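Local atomic coordinates of phytoene synthase (Enterococcus hirae, PDB entry 5IYS), a protein that probably joins two prenyl diphosphates head to head as a magnesium-dependent dehydrosqualene or phytoene synthase, and binds a farnesyl thiodiphosphate inhibitor. Residues D15-C19 against P87-A91; Y178-I183 against T197-K201. All coordinates share one frame; numbering follows the deposited sequence.

Interaction 1 (D15-C19 against P87-A91); sequences DFAYC and PVWRA
The carboxylate of D15 is gripped side-on by the guanidinium group of R90: NH2 of R90 reaches OD1 of D15 at 2.7 Å, and NE of R90 reaches OD2 at 2.9 Å. This bidentate salt bridge pins helix 13-26 to the first turn of helix 87-98 within the all-helical fold of the squalene/phytoene synthase family, away from the annotated sites. Both bonds are nearly straight and lie close to the guanidinium plane, yet they come at the carboxylate from above its plane, because the two flat groups are turned 40° against each other. A bend at chi3 swings the head of R90 back over its own helix, where one guanidinium face looks onto N of P87. NH1 of R90 is held by N85, just before the helix, which should help fix the rotation of the group.

Beside the ion pair the two helices, whose axes approach to 8.5 Å at a crossing angle of -113°, pack through small and aromatic side chains. A91 presents its methyl to one face of the F16 ring, off centre toward the rim, with CB of A91 3.7 Å from CE1 of F16. The same methyl also touches SG of C19, at 4.0 Å. Farther along, Y18 turns one ring face to the pyrrolidine of P87: with CG anti to the backbone N (chi1 173°), the ring receives CG of P87 almost exactly over its centre, 4.1 Å from the centroid, a CH-pi contact. Helix 39-60 also touches this group, through R54 on Y18 and V88. At the edge of the same tyrosine ring, CE2 of Y18 meets CG2 of V88 at 3.5 Å.

Interaction 2 (Y178-I183 against T197-K201); sequences YQMGRI and TTMLK
One face of the Y178 ring carries CB of L200 and the carbonyl O of T197, both displaced toward the rim, while the end of K201 and CG1 of I183 lie at its edge. The ring projects from the last turn of helix 174-179, which ends in a Schellman motif at G181, and it rests on the 3-10 turn 197-200 in the loop ahead of helix 207-227. CB of L200 stands 4.2 Å from the Y178 ring centroid, 22° off the normal, making a CH-pi contact. Because CG of Y178 lies anti to the backbone N (chi1 -177°), the ring extends across to the turn.

L200 serves two partners. Its CB lies over the tyrosine ring, while its CD1 touches CD1 of Y178 at 3.8 Å and approaches CD1 of I183 to 3.6 Å. I183 follows the Schellman turn in the chain, so the change of direction at G181 brings I183 beside the Y178 ring, with its CG1 at the ring edge. L200 also packs on L209 of helix 207-227, which carries the apolar cluster into the neighbouring helix. CD1 of I183 also comes near CB of T197.

The polar rim is looser. OG1 of T197 donates only a weak hydrogen bond to OH of Y178, at 3.5 Å. The chain of K201, bent at chi3 (80°), crosses obliquely and brings only CE and NZ to the ring edge, with the ammonium group close to the ring plane rather than over the pi face. There CE of K201 lies 3.6 Å from CE2 of Y178.

How the interactions relate
From the N terminus, helix 13-26 comes first, and interaction 1 joins it to helix 87-98, closing a long, largely helical loop that includes helix 39-60 with the magnesium-binding D56 and D60. The chain then runs through three more helices to helix 174-179, where interaction 2 closes a much shorter loop around helix 187-193. The two contacts therefore follow one another in series, neither nested nor crossed. The centres of interactions 1 and 2 lie about 37 Å apart, and the two do not touch. Interaction 1 ties two helices in a buried place, whereas interaction 2 fastens a helix end to a surface turn. R182, in segment 178-183, connects back through its salt bridge to D60.

Interaction 1 (D15-C19 against P87-A91)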
loop_
_atom_site.group_PDB
_atom_site.type_symbol
_atom_site.label_atom_id
_atom_site.label_comp_id
_atom_site.label_asym_id
_atom_site.label_seq_id
_atom_site.Cartn_x
_atom_site.Cartn_y
_atom_site.Cartn_z
ATOM N N ASP A 15 -13.777 6.066 17.931
ATOM C CA ASP A 15 -12.988 6.496 16.782
ATOM C C ASP A 15 -12.088 5.384 16.243
ATOM O O ASP A 15 -12.020 5.183 15.035
ATOM C CB ASP A 15 -12.202 7.776 17.104
ATOM C CG ASP A 15 -13.120 8.902 17.572
ATOM O OD1 ASP A 15 -14.252 9.019 17.049
ATOM O OD2 ASP A 15 -12.773 9.588 18.546
ATOM N N PHE A 16 -11.397 4.666 17.126
ATOM C CA PHE A 16 -10.603 3.519 16.683
ATOM C C PHE A 16 -11.479 2.413 16.114
ATOM O O PHE A 16 -11.140 1.814 15.104
ATOM C CB PHE A 16 -9.739 2.987 17.825
ATOM C CG PHE A 16 -8.481 3.785 18.019
ATOM C CD1 PHE A 16 -7.564 3.877 16.980
ATOM C CD2 PHE A 16 -8.321 4.598 19.139
ATOM C CE1 PHE A 16 -6.392 4.619 17.144
ATOM C CE2 PHE A 16 -7.182 5.436 19.263
ATOM C CZ PHE A 16 -6.261 5.491 18.234
ATOM N N ALA A 17 -12.679 2.245 16.670
ATOM C CA ALA A 17 -13.636 1.265 16.101
ATOM C C ALA A 17 -14.060 1.688 14.712
ATOM O O ALA A 17 -14.136 0.860 13.797
ATOM C CB ALA A 17 -14.863 1.066 17.004
ATOM N N TYR A 18 -14.276 2.987 14.528
ATOM C CA TYR A 18 -14.602 3.495 13.211
ATOM C C TYR A 18 -13.539 3.116 12.180
ATOM O O TYR A 18 -13.843 2.641 11.074
ATOM C CB TYR A 18 -14.790 5.007 13.276
ATOM C CG TYR A 18 -14.968 5.655 11.934
ATOM C CD1 TYR A 18 -16.241 5.876 11.411
ATOM C CD2 TYR A 18 -13.877 6.105 11.218
ATOM C CE1 TYR A 18 -16.405 6.503 10.192
ATOM C CE2 TYR A 18 -14.029 6.734 10.001
ATOM C CZ TYR A 18 -15.293 6.943 9.502
ATOM O OH TYR A 18 -15.410 7.567 8.278
ATOM N N CYS A 19 -12.279 3.404 12.514
ATOM C CA CYS A 19 -11.166 2.990 11.660
ATOM C C CYS A 19 -11.035 1.475 11.463
ATOM O O CYS A 19 -10.781 1.022 10.349
ATOM C CB CYS A 19 -9.846 3.591 12.175
ATOM S SG CYS A 19 -9.871 5.404 12.341
ATOM N N PRO A 87 -13.485 11.586 13.370
ATOM C CA PRO A 87 -13.039 10.328 13.986
ATOM C C PRO A 87 -11.627 9.915 13.575
ATOM O O PRO A 87 -10.883 9.402 14.410
ATOM C CB PRO A 87 -14.033 9.277 13.480
ATOM C CG PRO A 87 -14.945 9.972 12.521
ATOM C CD PRO A 87 -14.757 11.451 12.634
ATOM N N VAL A 88 -11.332 10.013 12.276
ATOM C CA VAL A 88 -10.048 9.582 11.754
ATOM C C VAL A 88 -8.948 10.466 12.288
ATOM O O VAL A 88 -7.938 9.978 12.772
ATOM C CB VAL A 88 -10.028 9.562 10.208
ATOM C CG1 VAL A 88 -8.620 9.234 9.676
ATOM C CG2 VAL A 88 -10.990 8.518 9.683
ATOM N N TRP A 89 -9.212 11.764 12.351
ATOM C CA TRP A 89 -8.215 12.708 12.854
ATOM C C TRP A 89 -8.039 12.616 14.363
ATOM O O TRP A 89 -6.909 12.677 14.847
ATOM C CB TRP A 89 -8.576 14.147 12.449
ATOM C CG TRP A 89 -8.319 14.402 10.987
ATOM C CD1 TRP A 89 -9.251 14.619 10.021
ATOM C CD2 TRP A 89 -7.041 14.392 10.322
ATOM N NE1 TRP A 89 -8.641 14.806 8.803
ATOM C CE2 TRP A 89 -7.282 14.638 8.956
ATOM C CE3 TRP A 89 -5.726 14.173 10.751
ATOM C CZ2 TRP A 89 -6.238 14.759 8.024
ATOM C CZ3 TRP A 89 -4.687 14.260 9.830
ATOM C CH2 TRP A 89 -4.952 14.515 8.469
ATOM N N ARG A 90 -9.118 12.291 15.080
ATOM C CA ARG A 90 -9.026 12.102 16.537
ATOM C C ARG A 90 -8.228 10.827 16.877
ATOM O O ARG A 90 -7.329 10.842 17.744
ATOM C CB ARG A 90 -10.409 12.066 17.211
ATOM C CG ARG A 90 -11.064 13.477 17.375
ATOM C CD ARG A 90 -12.352 13.396 18.150
ATOM N NE ARG A 90 -13.241 12.354 17.647
ATOM C CZ ARG A 90 -14.365 12.585 16.973
ATOM N NH1 ARG A 90 -14.755 13.830 16.759
ATOM N NH2 ARG A 90 -15.114 11.572 16.534
ATOM N N ALA A 91 -8.488 9.752 16.137
ATOM C CA ALA A 91 -7.678 8.529 16.311
ATOM C C ALA A 91 -6.221 8.817 15.951
ATOM O O ALA A 91 -5.304 8.440 16.689
ATOM C CB ALA A 91 -8.227 7.390 15.410
#

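Interaction 2 (Y178-I183 against T197-K201)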
loop_
_atom_site.group_PDB
_atom_site.type_symbol
_atom_site.label_atom_id
_atom_site.label_comp_id
_atom_site.label_asym_id
_atom_site.label_seq_id
_atom_site.Cartn_x
_atom_site.Cartn_y
_atom_site.Cartn_z
ATOM N N TYR A 178 -6.870 0.005 -17.431
ATOM C CA TYR A 178 -6.978 0.503 -18.796
ATOM C C TYR A 178 -8.418 0.883 -19.119
ATOM O O TYR A 178 -8.666 1.873 -19.820
ATOM C CB TYR A 178 -6.484 -0.523 -19.814
ATOM C CG TYR A 178 -6.530 0.012 -21.231
ATOM C CD1 TYR A 178 -5.644 0.992 -21.649
ATOM C CD2 TYR A 178 -7.482 -0.438 -22.135
ATOM C CE1 TYR A 178 -5.698 1.492 -22.934
ATOM C CE2 TYR A 178 -7.543 0.057 -23.423
ATOM C CZ TYR A 178 -6.642 1.016 -23.815
ATOM O OH TYR A 178 -6.694 1.516 -25.099
ATOM N N GLN A 179 -9.352 0.042 -18.682
ATOM C CA GLN A 179 -10.780 0.295 -18.875
ATOM C C GLN A 179 -11.132 1.672 -18.350
ATOM O O GLN A 179 -12.063 2.307 -18.839
ATOM C CB GLN A 179 -11.623 -0.712 -18.098
ATOM C CG GLN A 179 -11.845 -2.036 -18.792
ATOM C CD GLN A 179 -12.852 -2.908 -18.054
ATOM O OE1 GLN A 179 -12.969 -2.849 -16.824
ATOM N NE2 GLN A 179 -13.557 -3.753 -18.801
ATOM N N MET A 180 -10.401 2.100 -17.324
ATOM C CA MET A 180 -10.699 3.315 -16.591
ATOM C C MET A 180 -9.980 4.501 -17.206
ATOM O O MET A 180 -10.115 5.618 -16.723
ATOM C CB MET A 180 -10.250 3.186 -15.134
ATOM C CG MET A 180 -11.038 2.186 -14.305
ATOM S SD MET A 180 -12.831 2.382 -14.432
ATOM C CE MET A 180 -13.382 0.914 -13.550
ATOM N N GLY A 181 -9.185 4.249 -18.238
ATOM C CA GLY A 181 -8.349 5.292 -18.821
ATOM C C GLY A 181 -6.956 5.443 -18.229
ATOM O O GLY A 181 -6.232 6.406 -18.532
ATOM N N ARG A 182 -6.524 4.442 -17.468
ATOM C CA ARG A 182 -5.205 4.520 -16.874
ATOM C C ARG A 182 -4.252 3.445 -17.366
ATOM O O ARG A 182 -4.552 2.254 -17.296
ATOM C CB ARG A 182 -5.306 4.480 -15.350
ATOM C CG ARG A 182 -6.157 5.588 -14.749
ATOM C CD ARG A 182 -5.847 5.693 -13.269
ATOM N NE ARG A 182 -6.757 6.606 -12.588
ATOM C CZ ARG A 182 -6.745 6.842 -11.278
ATOM N NH1 ARG A 182 -5.821 6.293 -10.493
ATOM N NH2 ARG A 182 -7.652 7.658 -10.757
ATOM N N ILE A 183 -3.044 3.870 -17.720
ATOM C CA ILE A 183 -1.956 2.935 -17.984
ATOM C C ILE A 183 -0.819 3.297 -17.050
ATOM O O ILE A 183 -0.267 4.390 -17.157
ATOM C CB ILE A 183 -1.467 2.987 -19.458
ATOM C CG1 ILE A 183 -2.627 2.654 -20.408
ATOM C CG2 ILE A 183 -0.285 2.030 -19.675
ATOM C CD1 ILE A 183 -2.240 2.647 -21.895
ATOM N N THR A 197 -1.040 -0.760 -26.932
ATOM C CA THR A 197 -1.971 -0.536 -25.835
ATOM C C THR A 197 -3.232 -1.359 -26.071
ATOM O O THR A 197 -3.992 -1.663 -25.151
ATOM C CB THR A 197 -2.301 0.958 -25.598
ATOM O OG1 THR A 197 -3.469 1.313 -26.346
ATOM C CG2 THR A 197 -1.138 1.866 -25.977
ATOM N N THR A 198 -3.401 -1.795 -27.312
ATOM C CA THR A 198 -4.527 -2.634 -27.668
ATOM C C THR A 198 -4.480 -3.980 -26.947
ATOM O O THR A 198 -5.506 -4.580 -26.634
ATOM C CB THR A 198 -4.572 -2.828 -29.194
ATOM O OG1 THR A 198 -5.941 -2.876 -29.610
ATOM C CG2 THR A 198 -3.845 -4.104 -29.612
ATOM N N MET A 199 -3.273 -4.435 -26.640
ATOM C CA MET A 199 -3.106 -5.700 -25.941
ATOM C C MET A 199 -3.656 -5.636 -24.509
ATOM O O MET A 199 -3.773 -6.666 -23.839
ATOM C CB MET A 199 -1.622 -6.067 -25.895
ATOM C CG MET A 199 -0.913 -6.037 -27.236
ATOM S SD MET A 199 0.769 -6.688 -27.112
ATOM C CE MET A 199 1.224 -6.640 -28.860
ATOM N N LEU A 200 -3.940 -4.424 -24.038
ATOM C CA LEU A 200 -4.265 -4.192 -22.632
ATOM C C LEU A 200 -5.734 -4.474 -22.357
ATOM O O LEU A 200 -6.153 -4.488 -21.204
ATOM C CB LEU A 200 -3.936 -2.760 -22.202
ATOM C CG LEU A 200 -2.492 -2.275 -22.303
ATOM C CD1 LEU A 200 -2.339 -0.917 -21.599
ATOM C CD2 LEU A 200 -1.519 -3.316 -21.734
ATOM N N LYS A 201 -6.509 -4.712 -23.409
ATOM C CA LYS A 201 -7.944 -4.952 -23.233
ATOM C C LYS A 201 -8.339 -6.409 -23.425
ATOM O O LYS A 201 -9.509 -6.762 -23.277
ATOM C CB LYS A 201 -8.788 -4.045 -24.138
ATOM C CG LYS A 201 -8.452 -4.124 -25.625
ATOM C CD LYS A 201 -9.296 -3.143 -26.443
ATOM C CE LYS A 201 -8.747 -1.721 -26.373
ATOM N NZ LYS A 201 -9.804 -0.679 -26.561
#